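Local atomic coordinates of uncharacterized protein (Leptospirillum rubarum, PDB entry 3O2I), a protein that is of unknown function but belongs to the DUF6840 family and forms a two-subunit assembly in which helices of each chain pack against the partner. Residues W51-D54 with E55-N58; S70-H73 with L74-L77; S80-L83 with V84-G88; L104-T107 with E108-R112. All coordinates share one frame; numbering follows the deposited sequence.

Interaction 1: W51-D54 with E55-N58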
ATOM      1  N   TRP B  51      -8.499  11.290   5.295  1.00 37.22           N
ATOM      2  CA  TRP B  51      -8.400  12.598   4.672  1.00 35.09           C
ATOM      3  C   TRP B  51      -8.977  12.445   3.281  1.00 36.64           C
ATOM      4  O   TRP B  51      -8.578  11.534   2.555  1.00 35.11           O
ATOM      5  CB  TRP B  51      -6.940  13.034   4.557  1.00 38.03           C
ATOM      6  CG  TRP B  51      -6.197  13.151   5.855  1.00 44.35           C
ATOM      7  CD1 TRP B  51      -5.669  12.130   6.589  1.00 45.13           C
ATOM      8  CD2 TRP B  51      -5.874  14.362   6.560  1.00 48.89           C
ATOM      9  NE1 TRP B  51      -5.051  12.629   7.716  1.00 51.27           N
ATOM     10  CE2 TRP B  51      -5.161  13.994   7.717  1.00 51.25           C
ATOM     11  CE3 TRP B  51      -6.127  15.718   6.327  1.00 54.85           C
ATOM     12  CZ2 TRP B  51      -4.701  14.936   8.645  1.00 53.05           C
ATOM     13  CZ3 TRP B  51      -5.664  16.652   7.246  1.00 56.65           C
ATOM     14  CH2 TRP B  51      -4.959  16.255   8.390  1.00 55.98           C
ATOM     15  N   THR B  52      -9.922  13.308   2.914  1.00 36.46           N
ATOM     16  CA  THR B  52     -10.444  13.339   1.547  1.00 37.87           C
ATOM     17  C   THR B  52      -9.285  13.578   0.567  1.00 38.36           C
ATOM     18  O   THR B  52      -8.203  13.998   0.974  1.00 33.65           O
ATOM     19  CB  THR B  52     -11.460  14.480   1.360  1.00 36.44           C
ATOM     20  OG1 THR B  52     -10.746  15.697   1.151  1.00 38.68           O
ATOM     21  CG2 THR B  52     -12.368  14.631   2.596  1.00 39.37           C
ATOM     22  N   GLU B  53      -9.503  13.314  -0.717  1.00 36.44           N
ATOM     23  CA  GLU B  53      -8.443  13.528  -1.704  1.00 39.60           C
ATOM     24  C   GLU B  53      -8.046  15.015  -1.759  1.00 41.07           C
ATOM     25  O   GLU B  53      -6.861  15.355  -1.813  1.00 42.10           O
ATOM     26  CB  GLU B  53      -8.856  13.015  -3.094  1.00 40.65           C
ATOM     27  CG  GLU B  53      -7.681  12.784  -4.081  1.00 51.34           C
ATOM     28  CD  GLU B  53      -6.900  11.481  -3.818  1.00 54.27           C
ATOM     29  OE1 GLU B  53      -7.216  10.771  -2.831  1.00 47.68           O
ATOM     30  OE2 GLU B  53      -5.973  11.165  -4.609  1.00 51.12           O
ATOM     31  N   ASP B  54      -9.034  15.899  -1.722  1.00 46.52           N
ATOM     32  CA  ASP B  54      -8.753  17.341  -1.741  1.00 47.55           C
ATOM     33  C   ASP B  54      -7.958  17.807  -0.526  1.00 43.78           C
ATOM     34  O   ASP B  54      -7.021  18.592  -0.655  1.00 45.90           O
ATOM     35  CB  ASP B  54     -10.042  18.139  -1.883  1.00 47.78           C
ATOM     36  CG  ASP B  54     -10.579  18.099  -3.285  1.00 56.99           C
ATOM     37  OD1 ASP B  54      -9.862  17.573  -4.160  1.00 58.15           O
ATOM     38  OD2 ASP B  54     -11.704  18.587  -3.515  1.00 65.30           O
ATOM     39  N   GLU B  55      -8.317  17.306   0.648  1.00 43.12           N
ATOM     40  CA  GLU B  55      -7.564  17.606   1.861  1.00 41.35           C
ATOM     41  C   GLU B  55      -6.118  17.135   1.704  1.00 37.77           C
ATOM     42  O   GLU B  55      -5.176  17.840   2.069  1.00 40.72           O
ATOM     43  CB  GLU B  55      -8.222  16.934   3.073  1.00 37.50           C
ATOM     44  CG  GLU B  55      -9.470  17.661   3.597  1.00 44.98           C
ATOM     45  CD  GLU B  55     -10.162  16.887   4.710  1.00 49.85           C
ATOM     46  OE1 GLU B  55     -10.133  15.632   4.690  1.00 48.87           O
ATOM     47  OE2 GLU B  55     -10.730  17.533   5.604  1.00 46.97           O
ATOM     48  N   PHE B  56      -5.960  15.933   1.153  1.00 33.00           N
ATOM     49  CA  PHE B  56      -4.645  15.348   0.886  1.00 31.91           C
ATOM     50  C   PHE B  56      -3.779  16.254  -0.007  1.00 36.59           C
ATOM     51  O   PHE B  56      -2.643  16.572   0.347  1.00 37.39           O
ATOM     52  CB  PHE B  56      -4.824  13.951   0.268  1.00 32.95           C
ATOM     53  CG  PHE B  56      -3.552  13.157   0.133  1.00 30.38           C
ATOM     54  CD1 PHE B  56      -2.434  13.468   0.883  1.00 27.37           C
ATOM     55  CD2 PHE B  56      -3.490  12.070  -0.746  1.00 26.71           C
ATOM     56  CE1 PHE B  56      -1.264  12.739   0.750  1.00 34.26           C
ATOM     57  CE2 PHE B  56      -2.332  11.336  -0.877  1.00 29.73           C
ATOM     58  CZ  PHE B  56      -1.214  11.664  -0.128  1.00 32.54           C
ATOM     59  N   TYR B  57      -4.317  16.673  -1.153  1.00 37.37           N
ATOM     60  CA  TYR B  57      -3.617  17.622  -2.028  1.00 39.72           C
ATOM     61  C   TYR B  57      -3.270  18.930  -1.314  1.00 43.18           C
ATOM     62  O   TYR B  57      -2.160  19.436  -1.451  1.00 44.73           O
ATOM     63  CB  TYR B  57      -4.430  17.917  -3.290  1.00 37.69           C
ATOM     64  CG  TYR B  57      -4.215  16.910  -4.395  1.00 41.41           C
ATOM     65  CD1 TYR B  57      -5.007  15.772  -4.489  1.00 47.65           C
ATOM     66  CD2 TYR B  57      -3.214  17.092  -5.339  1.00 40.08           C
ATOM     67  CE1 TYR B  57      -4.808  14.840  -5.501  1.00 51.71           C
ATOM     68  CE2 TYR B  57      -3.011  16.173  -6.357  1.00 41.21           C
ATOM     69  CZ  TYR B  57      -3.807  15.048  -6.432  1.00 46.14           C
ATOM     70  OH  TYR B  57      -3.606  14.130  -7.435  1.00 39.52           O
ATOM     71  N   ASN B  58      -4.223  19.468  -0.556  1.00 41.79           N
ATOM     72  CA  ASN B  58      -3.993  20.676   0.243  1.00 45.88           C
ATOM     73  C   ASN B  58      -2.858  20.559   1.261  1.00 49.02           C
ATOM     74  O   ASN B  58      -2.175  21.543   1.554  1.00 50.32           O
ATOM     75  CB  ASN B  58      -5.279  21.112   0.944  1.00 48.73           C
ATOM     76  CG  ASN B  58      -6.178  21.938   0.044  1.00 57.68           C
ATOM     77  OD1 ASN B  58      -5.813  23.038  -0.378  1.00 63.61           O
ATOM     78  ND2 ASN B  58      -7.362  21.413  -0.255  1.00 58.06           N
TER
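The carbonyl oxygen of D54 receives two N-H groups of N58: the backbone N reaches O at 2.9 Å in a regular helical bond, and the amide ND2 adds a weak, bent one at the same oxygen (N-H...O 127°). This pairing lies one turn past the start of helix 53-63, whose opening is a capping box built by T52 and E55. T52 holds the N-cap: with chi1 at 81°, OG1 sits between its backbone N and carbonyl carbon, where it accepts from E55 N at 3.0 Å, nearly straight at 169°. E55 returns the bond. Its chain, extended beyond CG, crosses the threonine side chain at about a right angle, and OE1 takes T52 N at 2.9 Å on the anti side of the carboxylate, slightly out of its plane. Threonine suits the cap because one small branch supplies the acceptor while the methyl CG2 rests against the glutamate, 3.2 Å from E55 OE1. The two residues thus satisfy N-H groups that the first turn would otherwise leave without helical acceptors. Before the cap, W51 brings CE3 to E55 CB at 4.1 Å, the methylene lying at the indole's edge; the indole also stacks on F89. On another side of the helix, E53 OE1 bonds to Q96 of the second subunit, and the Y57 ring stacks on F116 of that subunit. E53 O lies in plane at the Y57 ring edge, 3.3 Å from Y57 CD1, while the E53 side chain crosses that of Y57 obliquely, its CG 3.8 Å from Y57 CE1.

Interaction 2: S70-H73 with L74-L77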
ATOM      1  N   SER B  70      13.480  22.156  -4.505  1.00 63.93           N
ATOM      2  CA  SER B  70      14.073  21.046  -5.248  1.00 69.77           C
ATOM      3  C   SER B  70      13.091  20.406  -6.233  1.00 66.57           C
ATOM      4  O   SER B  70      11.893  20.695  -6.198  1.00 64.63           O
ATOM      5  CB  SER B  70      14.606  19.983  -4.282  1.00 71.67           C
ATOM      6  OG  SER B  70      13.570  19.467  -3.462  1.00 71.83           O
ATOM      7  N   ASP B  71      13.615  19.555  -7.115  1.00 60.13           N
ATOM      8  CA  ASP B  71      12.797  18.746  -8.012  1.00 54.81           C
ATOM      9  C   ASP B  71      12.109  17.626  -7.220  1.00 48.81           C
ATOM     10  O   ASP B  71      12.562  17.250  -6.138  1.00 47.76           O
ATOM     11  CB  ASP B  71      13.650  18.128  -9.118  1.00 61.28           C
ATOM     12  CG  ASP B  71      14.303  19.161 -10.006  1.00 66.16           C
ATOM     13  OD1 ASP B  71      13.693  20.227 -10.246  1.00 65.77           O
ATOM     14  OD2 ASP B  71      15.428  18.892 -10.476  1.00 70.75           O
ATOM     15  N   TRP B  72      11.027  17.082  -7.769  1.00 39.24           N
ATOM     16  CA  TRP B  72      10.161  16.189  -7.001  1.00 35.82           C
ATOM     17  C   TRP B  72      10.941  15.035  -6.346  1.00 42.09           C
ATOM     18  O   TRP B  72      10.775  14.775  -5.157  1.00 49.52           O
ATOM     19  CB  TRP B  72       8.970  15.711  -7.857  1.00 40.86           C
ATOM     20  CG  TRP B  72       7.942  14.866  -7.109  1.00 37.51           C
ATOM     21  CD1 TRP B  72       7.600  13.568  -7.377  1.00 39.02           C
ATOM     22  CD2 TRP B  72       7.145  15.264  -5.978  1.00 36.97           C
ATOM     23  NE1 TRP B  72       6.643  13.136  -6.485  1.00 38.93           N
ATOM     24  CE2 TRP B  72       6.348  14.157  -5.617  1.00 42.74           C
ATOM     25  CE3 TRP B  72       7.032  16.446  -5.237  1.00 43.74           C
ATOM     26  CZ2 TRP B  72       5.448  14.200  -4.547  1.00 40.28           C
ATOM     27  CZ3 TRP B  72       6.142  16.487  -4.177  1.00 39.76           C
ATOM     28  CH2 TRP B  72       5.362  15.369  -3.837  1.00 40.77           C
ATOM     29  N   HIS B  73      11.815  14.373  -7.102  1.00 37.90           N
ATOM     30  CA  HIS B  73      12.593  13.260  -6.557  1.00 48.92           C
ATOM     31  C   HIS B  73      13.281  13.589  -5.223  1.00 56.69           C
ATOM     32  O   HIS B  73      13.599  12.686  -4.444  1.00 52.91           O
ATOM     33  CB  HIS B  73      13.590  12.704  -7.589  1.00 55.55           C
ATOM     34  CG  HIS B  73      14.773  13.589  -7.839  1.00 68.26           C
ATOM     35  ND1 HIS B  73      15.989  13.398  -7.217  1.00 74.21           N
ATOM     36  CD2 HIS B  73      14.932  14.657  -8.655  1.00 69.90           C
ATOM     37  CE1 HIS B  73      16.843  14.315  -7.635  1.00 76.23           C
ATOM     38  NE2 HIS B  73      16.227  15.092  -8.508  1.00 73.03           N
ATOM     39  N   LEU B  74      13.498  14.875  -4.955  1.00 57.98           N
ATOM     40  CA  LEU B  74      14.040  15.292  -3.663  1.00 60.18           C
ATOM     41  C   LEU B  74      12.961  15.935  -2.793  1.00 54.83           C
ATOM     42  O   LEU B  74      12.928  15.739  -1.571  1.00 50.52           O
ATOM     43  CB  LEU B  74      15.219  16.256  -3.842  1.00 70.46           C
ATOM     44  CG  LEU B  74      16.456  15.732  -4.581  1.00 78.65           C
ATOM     45  CD1 LEU B  74      17.485  16.841  -4.807  1.00 77.34           C
ATOM     46  CD2 LEU B  74      17.076  14.556  -3.837  1.00 83.49           C
ATOM     47  N   GLN B  75      12.078  16.703  -3.425  1.00 47.83           N
ATOM     48  CA  GLN B  75      11.006  17.381  -2.702  1.00 43.94           C
ATOM     49  C   GLN B  75      10.074  16.395  -2.000  1.00 50.09           C
ATOM     50  O   GLN B  75       9.575  16.677  -0.913  1.00 57.33           O
ATOM     51  CB  GLN B  75      10.204  18.275  -3.651  1.00 45.02           C
ATOM     52  CG  GLN B  75       8.977  18.915  -3.020  1.00 46.92           C
ATOM     53  CD  GLN B  75       9.301  20.195  -2.280  1.00 54.09           C
ATOM     54  OE1 GLN B  75       8.502  20.682  -1.475  1.00 49.74           O
ATOM     55  NE2 GLN B  75      10.471  20.760  -2.563  1.00 51.57           N
ATOM     56  N   ILE B  76       9.839  15.239  -2.621  1.00 47.36           N
ATOM     57  CA  ILE B  76       8.946  14.238  -2.041  1.00 41.22           C
ATOM     58  C   ILE B  76       9.384  13.903  -0.626  1.00 44.94           C
ATOM     59  O   ILE B  76       8.557  13.785   0.272  1.00 43.73           O
ATOM     60  CB  ILE B  76       8.856  12.956  -2.888  1.00 43.30           C
ATOM     61  CG1 ILE B  76       7.748  12.044  -2.351  1.00 41.00           C
ATOM     62  CG2 ILE B  76      10.196  12.216  -2.923  1.00 45.69           C
ATOM     63  CD1 ILE B  76       7.456  10.838  -3.242  1.00 33.45           C
ATOM     64  N   LEU B  77      10.694  13.783  -0.436  1.00 49.40           N
ATOM     65  CA  LEU B  77      11.276  13.515   0.876  1.00 50.58           C
ATOM     66  C   LEU B  77      10.882  14.577   1.893  1.00 49.74           C
ATOM     67  O   LEU B  77      10.649  14.274   3.068  1.00 46.56           O
ATOM     68  CB  LEU B  77      12.800  13.443   0.774  1.00 56.75           C
ATOM     69  CG  LEU B  77      13.359  12.338  -0.117  1.00 61.12           C
ATOM     70  CD1 LEU B  77      14.879  12.377  -0.116  1.00 59.68           C
ATOM     71  CD2 LEU B  77      12.843  10.963   0.340  1.00 55.28           C
TER
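I76 lies over one face of the W72 indole, one helical turn on: its CB stands 4.1 Å from the centroid of the six-membered ring of W72, 17° off the normal, a CH-pi contact displaced toward the rim. The isoleucine then follows the ring outward, CG1 coming 3.8 Å from W72 CZ2. Q75 reaches the same indole from another direction: the two side chains cross at about a right angle, the amide plane turned only 22° from that of the indole, with Q75 CG 3.8 Å from W72 CE3. A branched aliphatic chain and a long one with an apolar stem both suit a broad aromatic surface. A separate pair forms between neighbours: L74 CG sits over one face of the H73 imidazole, 3.4 Å from H73 CE1, the two side chains pointing the same way. Further out, the groups are fixed by polar bonds. W72, with CG anti to its N (chi1 -175°), sends NE1 to V33 O in strand 28-35. The bend at chi2 of Q75 turns NE2 back to S68 O; a weak bond at 3.5 Å also joins Q75 NE2 to S70 OG. Underneath, L74 N and Q75 N both lie 2.8 Å from D71 O, reaching it from opposite faces of its plane, while I76 N reaches W72 O at 2.7 Å. This is the N-terminal turn of helix 72-87, with D71 at the N-cap making no side-chain capping bond, and an i to i+4 aromatic-aliphatic CH-pi pair whose buried W72 and I76 pack against strand 28-35, W72 also meeting F100 of the second subunit edge-to-face.

Interaction 3: S80-L83 with V84-G88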
ATOM      1  N   SER B  80       7.006  14.446   2.791  1.00 48.20           N
ATOM      2  CA  SER B  80       6.856  13.337   3.732  1.00 43.69           C
ATOM      3  C   SER B  80       7.212  13.774   5.155  1.00 46.97           C
ATOM      4  O   SER B  80       6.438  13.559   6.094  1.00 50.36           O
ATOM      5  CB  SER B  80       7.732  12.158   3.310  1.00 50.39           C
ATOM      6  OG  SER B  80       7.654  11.095   4.255  1.00 58.10           O
ATOM      7  N   LYS B  81       8.384  14.394   5.301  1.00 53.66           N
ATOM      8  CA  LYS B  81       8.870  14.861   6.604  1.00 57.77           C
ATOM      9  C   LYS B  81       7.894  15.808   7.293  1.00 51.08           C
ATOM     10  O   LYS B  81       7.775  15.808   8.516  1.00 53.79           O
ATOM     11  CB  LYS B  81      10.220  15.563   6.458  1.00 69.15           C
ATOM     12  CG  LYS B  81      11.412  14.638   6.320  1.00 74.98           C
ATOM     13  CD  LYS B  81      12.713  15.434   6.358  1.00 79.33           C
ATOM     14  CE  LYS B  81      12.891  16.144   7.695  1.00 84.21           C
ATOM     15  NZ  LYS B  81      14.117  17.004   7.728  1.00 91.02           N
ATOM     16  N   TYR B  82       7.196  16.609   6.498  1.00 47.56           N
ATOM     17  CA  TYR B  82       6.276  17.607   7.029  1.00 46.28           C
ATOM     18  C   TYR B  82       4.960  16.983   7.482  1.00 50.58           C
ATOM     19  O   TYR B  82       4.454  17.307   8.556  1.00 55.73           O
ATOM     20  CB  TYR B  82       6.023  18.730   6.011  1.00 50.19           C
ATOM     21  CG  TYR B  82       4.930  19.681   6.436  1.00 55.49           C
ATOM     22  CD1 TYR B  82       5.187  20.714   7.332  1.00 62.90           C
ATOM     23  CD2 TYR B  82       3.637  19.537   5.955  1.00 52.90           C
ATOM     24  CE1 TYR B  82       4.178  21.581   7.736  1.00 63.26           C
ATOM     25  CE2 TYR B  82       2.626  20.392   6.348  1.00 55.24           C
ATOM     26  CZ  TYR B  82       2.899  21.412   7.242  1.00 60.90           C
ATOM     27  OH  TYR B  82       1.883  22.254   7.633  1.00 58.42           O
ATOM     28  N   LEU B  83       4.400  16.096   6.663  1.00 48.35           N
ATOM     29  CA  LEU B  83       3.207  15.358   7.065  1.00 45.52           C
ATOM     30  C   LEU B  83       3.438  14.605   8.371  1.00 46.04           C
ATOM     31  O   LEU B  83       2.560  14.561   9.234  1.00 47.97           O
ATOM     32  CB  LEU B  83       2.755  14.383   5.969  1.00 39.06           C
ATOM     33  CG  LEU B  83       2.319  15.035   4.652  1.00 43.88           C
ATOM     34  CD1 LEU B  83       1.768  13.990   3.691  1.00 36.63           C
ATOM     35  CD2 LEU B  83       1.286  16.114   4.905  1.00 46.55           C
ATOM     36  N   VAL B  84       4.618  14.012   8.516  1.00 45.77           N
ATOM     37  CA  VAL B  84       4.934  13.262   9.731  1.00 45.16           C
ATOM     38  C   VAL B  84       4.999  14.177  10.955  1.00 56.81           C
ATOM     39  O   VAL B  84       4.372  13.901  11.977  1.00 59.16           O
ATOM     40  CB  VAL B  84       6.257  12.466   9.605  1.00 42.76           C
ATOM     41  CG1 VAL B  84       6.772  12.061  10.987  1.00 48.23           C
ATOM     42  CG2 VAL B  84       6.057  11.233   8.728  1.00 41.35           C
ATOM     43  N   THR B  85       5.740  15.276  10.837  1.00 60.58           N
ATOM     44  CA  THR B  85       5.964  16.183  11.969  1.00 67.72           C
ATOM     45  C   THR B  85       4.764  17.068  12.303  1.00 57.21           C
ATOM     46  O   THR B  85       4.449  17.291  13.469  1.00 53.78           O
ATOM     47  CB  THR B  85       7.176  17.094  11.715  1.00 78.54           C
ATOM     48  OG1 THR B  85       8.365  16.299  11.665  1.00 85.05           O
ATOM     49  CG2 THR B  85       7.311  18.120  12.824  1.00 85.54           C
ATOM     50  N   ALA B  86       4.088  17.554  11.271  1.00 57.76           N
ATOM     51  CA  ALA B  86       3.031  18.541  11.443  1.00 59.14           C
ATOM     52  C   ALA B  86       1.625  17.966  11.603  1.00 57.31           C
ATOM     53  O   ALA B  86       0.759  18.611  12.181  1.00 50.34           O
ATOM     54  CB  ALA B  86       3.059  19.537  10.292  1.00 58.70           C
ATOM     55  N   HIS B  87       1.377  16.767  11.086  1.00 53.56           N
ATOM     56  CA  HIS B  87       0.001  16.280  11.063  1.00 49.69           C
ATOM     57  C   HIS B  87      -0.203  14.843  11.557  1.00 54.63           C
ATOM     58  O   HIS B  87      -1.303  14.299  11.456  1.00 53.16           O
ATOM     59  CB  HIS B  87      -0.610  16.483   9.674  1.00 49.79           C
ATOM     60  CG  HIS B  87      -0.932  17.910   9.362  1.00 54.92           C
ATOM     61  ND1 HIS B  87      -2.016  18.563   9.907  1.00 62.77           N
ATOM     62  CD2 HIS B  87      -0.312  18.811   8.563  1.00 54.38           C
ATOM     63  CE1 HIS B  87      -2.053  19.804   9.456  1.00 61.37           C
ATOM     64  NE2 HIS B  87      -1.028  19.982   8.641  1.00 62.26           N
ATOM     65  N   GLY B  88       0.848  14.240  12.101  1.00 53.73           N
ATOM     66  CA  GLY B  88       0.715  12.967  12.789  1.00 53.15           C
ATOM     67  C   GLY B  88       0.717  11.724  11.914  1.00 51.31           C
ATOM     68  O   GLY B  88       0.320  10.647  12.368  1.00 58.19           O
TER
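A86 sets its methyl over the face of the Y82 ring in the last turns of helix 72-87, an i to i+4 CH-pi pair that is close-packed although A86 is itself exposed. A86 CB is 3.7 Å from the Y82 ring centroid, 22° off the normal, and 3.5 Å from Y82 CE1. With CG anti to the backbone N (chi1 172°), the tyrosine ring swings along the helix toward A86, and a residue as small as alanine can fit beneath it. H87 meets the same ring obliquely, CD2 lying 4.0 Å from Y82 CE2. E62 of helix 53-63 ties the two polar ends together, its OE1 hydrogen-bonding both Y82 OH and H87 NE2. Tightly packed too are the buried S80 and L83, both against L45 of strand 41-47, L83 also on L59. On the side of K81 and T85 the helix is exposed and the grip slight: T85 OG1 gives only a weak bond to K81 O at 3.2 Å beside the regular one from T85 N. G88 is the first residue to leave helical phi/psi, its positive phi easily adopted without a side chain, and H87 N meets L83 O at 3.1 Å from above the carbonyl plane, 44° out of it.

Interaction 4: L104-T107 with E108-R112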
ATOM      1  N   LEU B 104      -9.613 -17.852  -9.680  1.00 27.25           N
ATOM      2  CA  LEU B 104      -8.645 -18.946  -9.493  1.00 24.88           C
ATOM      3  C   LEU B 104      -9.004 -19.901  -8.344  1.00 28.59           C
ATOM      4  O   LEU B 104      -9.169 -19.478  -7.201  1.00 30.40           O
ATOM      5  CB  LEU B 104      -7.227 -18.386  -9.287  1.00 22.01           C
ATOM      6  CG  LEU B 104      -6.106 -19.295  -9.821  1.00 24.90           C
ATOM      7  CD1 LEU B 104      -6.231 -19.472 -11.315  1.00 21.38           C
ATOM      8  CD2 LEU B 104      -4.708 -18.793  -9.462  1.00 27.05           C
ATOM      9  N   SER B 105      -9.111 -21.193  -8.643  1.00 26.59           N
ATOM     10  CA  SER B 105      -9.439 -22.180  -7.614  1.00 26.18           C
ATOM     11  C   SER B 105      -8.384 -22.198  -6.519  1.00 25.43           C
ATOM     12  O   SER B 105      -7.223 -21.869  -6.765  1.00 31.21           O
ATOM     13  CB  SER B 105      -9.539 -23.589  -8.219  1.00 26.77           C
ATOM     14  OG  SER B 105      -8.246 -24.095  -8.509  1.00 28.07           O
ATOM     15  N   LYS B 106      -8.785 -22.600  -5.317  1.00 22.88           N
ATOM     16  CA  LYS B 106      -7.848 -22.760  -4.204  1.00 27.26           C
ATOM     17  C   LYS B 106      -6.701 -23.726  -4.538  1.00 31.82           C
ATOM     18  O   LYS B 106      -5.586 -23.593  -4.023  1.00 28.53           O
ATOM     19  CB  LYS B 106      -8.592 -23.229  -2.955  1.00 32.24           C
ATOM     20  CG  LYS B 106      -7.720 -23.437  -1.721  1.00 31.40           C
ATOM     21  CD  LYS B 106      -8.562 -23.947  -0.548  1.00 26.72           C
ATOM     22  CE  LYS B 106      -7.742 -24.127   0.706  1.00 28.66           C
ATOM     23  NZ  LYS B 106      -8.587 -24.376   1.902  1.00 29.59           N
ATOM     24  N   THR B 107      -6.958 -24.701  -5.402  1.00 31.38           N
ATOM     25  CA  THR B 107      -5.902 -25.650  -5.758  1.00 25.00           C
ATOM     26  C   THR B 107      -4.848 -25.015  -6.659  1.00 25.81           C
ATOM     27  O   THR B 107      -3.649 -25.248  -6.479  1.00 26.75           O
ATOM     28  CB  THR B 107      -6.466 -26.948  -6.394  1.00 41.42           C
ATOM     29  OG1 THR B 107      -7.015 -27.769  -5.359  1.00 42.50           O
ATOM     30  CG2 THR B 107      -5.357 -27.735  -7.100  1.00 39.03           C
ATOM     31  N   GLU B 108      -5.285 -24.207  -7.623  1.00 27.36           N
ATOM     32  CA  GLU B 108      -4.331 -23.499  -8.484  1.00 24.15           C
ATOM     33  C   GLU B 108      -3.553 -22.416  -7.724  1.00 22.44           C
ATOM     34  O   GLU B 108      -2.364 -22.214  -7.972  1.00 24.86           O
ATOM     35  CB  GLU B 108      -5.009 -22.923  -9.723  1.00 24.71           C
ATOM     36  CG  GLU B 108      -5.322 -23.988 -10.765  1.00 37.99           C
ATOM     37  CD  GLU B 108      -4.083 -24.749 -11.244  1.00 43.03           C
ATOM     38  OE1 GLU B 108      -2.941 -24.255 -11.069  1.00 37.00           O
ATOM     39  OE2 GLU B 108      -4.258 -25.846 -11.813  1.00 49.91           O
ATOM     40  N   VAL B 109      -4.216 -21.753  -6.779  1.00 20.00           N
ATOM     41  CA  VAL B 109      -3.540 -20.776  -5.936  1.00 19.64           C
ATOM     42  C   VAL B 109      -2.436 -21.484  -5.180  1.00 27.82           C
ATOM     43  O   VAL B 109      -1.277 -21.070  -5.221  1.00 34.30           O
ATOM     44  CB  VAL B 109      -4.506 -20.066  -4.951  1.00 32.72           C
ATOM     45  CG1 VAL B 109      -3.722 -19.223  -3.952  1.00 35.55           C
ATOM     46  CG2 VAL B 109      -5.493 -19.176  -5.709  1.00 25.21           C
ATOM     47  N   ARG B 110      -2.787 -22.580  -4.520  1.00 28.95           N
ATOM     48  CA  ARG B 110      -1.796 -23.353  -3.782  1.00 27.99           C
ATOM     49  C   ARG B 110      -0.671 -23.818  -4.719  1.00 29.81           C
ATOM     50  O   ARG B 110       0.507 -23.775  -4.355  1.00 26.70           O
ATOM     51  CB  ARG B 110      -2.455 -24.537  -3.068  1.00 34.29           C
ATOM     52  CG  ARG B 110      -1.518 -25.295  -2.132  1.00 35.38           C
ATOM     53  CD  ARG B 110      -2.084 -26.649  -1.747  1.00 35.90           C
ATOM     54  NE  ARG B 110      -3.343 -26.579  -1.007  1.00 31.24           N
ATOM     55  CZ  ARG B 110      -3.429 -26.443   0.318  1.00 37.55           C
ATOM     56  NH1 ARG B 110      -2.328 -26.321   1.050  1.00 33.35           N
ATOM     57  NH2 ARG B 110      -4.617 -26.411   0.911  1.00 38.77           N
ATOM     58  N   ARG B 111      -1.042 -24.246  -5.923  1.00 25.71           N
ATOM     59  CA  ARG B 111      -0.060 -24.587  -6.957  1.00 34.26           C
ATOM     60  C   ARG B 111       0.937 -23.454  -7.188  1.00 34.25           C
ATOM     61  O   ARG B 111       2.149 -23.661  -7.142  1.00 33.18           O
ATOM     62  CB  ARG B 111      -0.762 -24.889  -8.282  1.00 43.50           C
ATOM     63  CG  ARG B 111      -0.835 -26.358  -8.649  1.00 59.36           C
ATOM     64  CD  ARG B 111       0.175 -26.712  -9.728  1.00 72.77           C
ATOM     65  NE  ARG B 111       0.272 -28.159  -9.919  1.00 87.70           N
ATOM     66  CZ  ARG B 111       1.245 -28.768 -10.592  1.00 90.59           C
ATOM     67  NH1 ARG B 111       2.223 -28.062 -11.144  1.00 89.74           N
ATOM     68  NH2 ARG B 111       1.241 -30.089 -10.709  1.00 94.38           N
ATOM     69  N   ARG B 112       0.419 -22.257  -7.457  1.00 27.24           N
ATOM     70  CA  ARG B 112       1.270 -21.114  -7.748  1.00 26.56           C
ATOM     71  C   ARG B 112       2.163 -20.766  -6.555  1.00 32.71           C
ATOM     72  O   ARG B 112       3.340 -20.436  -6.726  1.00 28.48           O
ATOM     73  CB  ARG B 112       0.428 -19.909  -8.170  1.00 30.00           C
ATOM     74  CG  ARG B 112      -0.309 -20.125  -9.486  1.00 23.03           C
ATOM     75  CD  ARG B 112      -1.089 -18.890  -9.902  1.00 26.89           C
ATOM     76  NE  ARG B 112      -1.686 -19.052 -11.228  1.00 23.94           N
ATOM     77  CZ  ARG B 112      -2.228 -18.058 -11.924  1.00 27.39           C
ATOM     78  NH1 ARG B 112      -2.236 -16.824 -11.434  1.00 19.83           N
ATOM     79  NH2 ARG B 112      -2.744 -18.290 -13.119  1.00 18.62           N
TER
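The R112 guanidinium carries the L104 methyl CD2 on one face, offset toward the rim and 3.5 Å from R112 NE; the R110 guanidinium meets K106 only obliquely, its NH2 3.9 Å from K106 CE. Both pairs belong to the start of helix 106-117, where S105 is the N-cap and L104 with V109 forms a hydrophobic staple. The staple joins the residue before the cap to one in the first turn, L104 CD2 touching V109 CG2 at 3.9 Å, and leucine is long enough to reach both the valine and the arginine. R112 can meet it because its chain runs extended from CG to NE and returns along the helix toward L104. K106, fully extended, lies beside R110 and points the same way. The lysine NZ is held by S68 O, F64 O and S67 OG of the second subunit, which would ease the nearness of two positive groups, K106 NZ and R110 NH2 being 4.6 Å apart. K106, T107 and R110 also line the site of a bound dithiothreitol, probably from the crystallisation liquor. Serine, short and polar, suits the cap: S105 OG accepts E108 N at 3.1 Å, almost straight at 165°.

The four contacts follow one another along the chain: interaction 1 opens helix 53-63, interactions 2 and 3 take the two ends of helix 72-87, and interaction 4 opens helix 106-117. Interactions 1 and 3 touch, W51 CH2 lying 4.0 Å from H87 ND1, so the residue just before the T52 cap of helix 53-63 packs against the C-terminal part of helix 72-87. Interaction 4 lies apart, its centre about 42 Å from those of interactions 2 and 3, on the opposite side of the chain's centre. Across the dimer, helix 106-117 of the other copy comes to interactions 1 and 2: Q75 packs on K106 and Y57 stacks on F116 of that copy. The last helix thus serves the dimer interface.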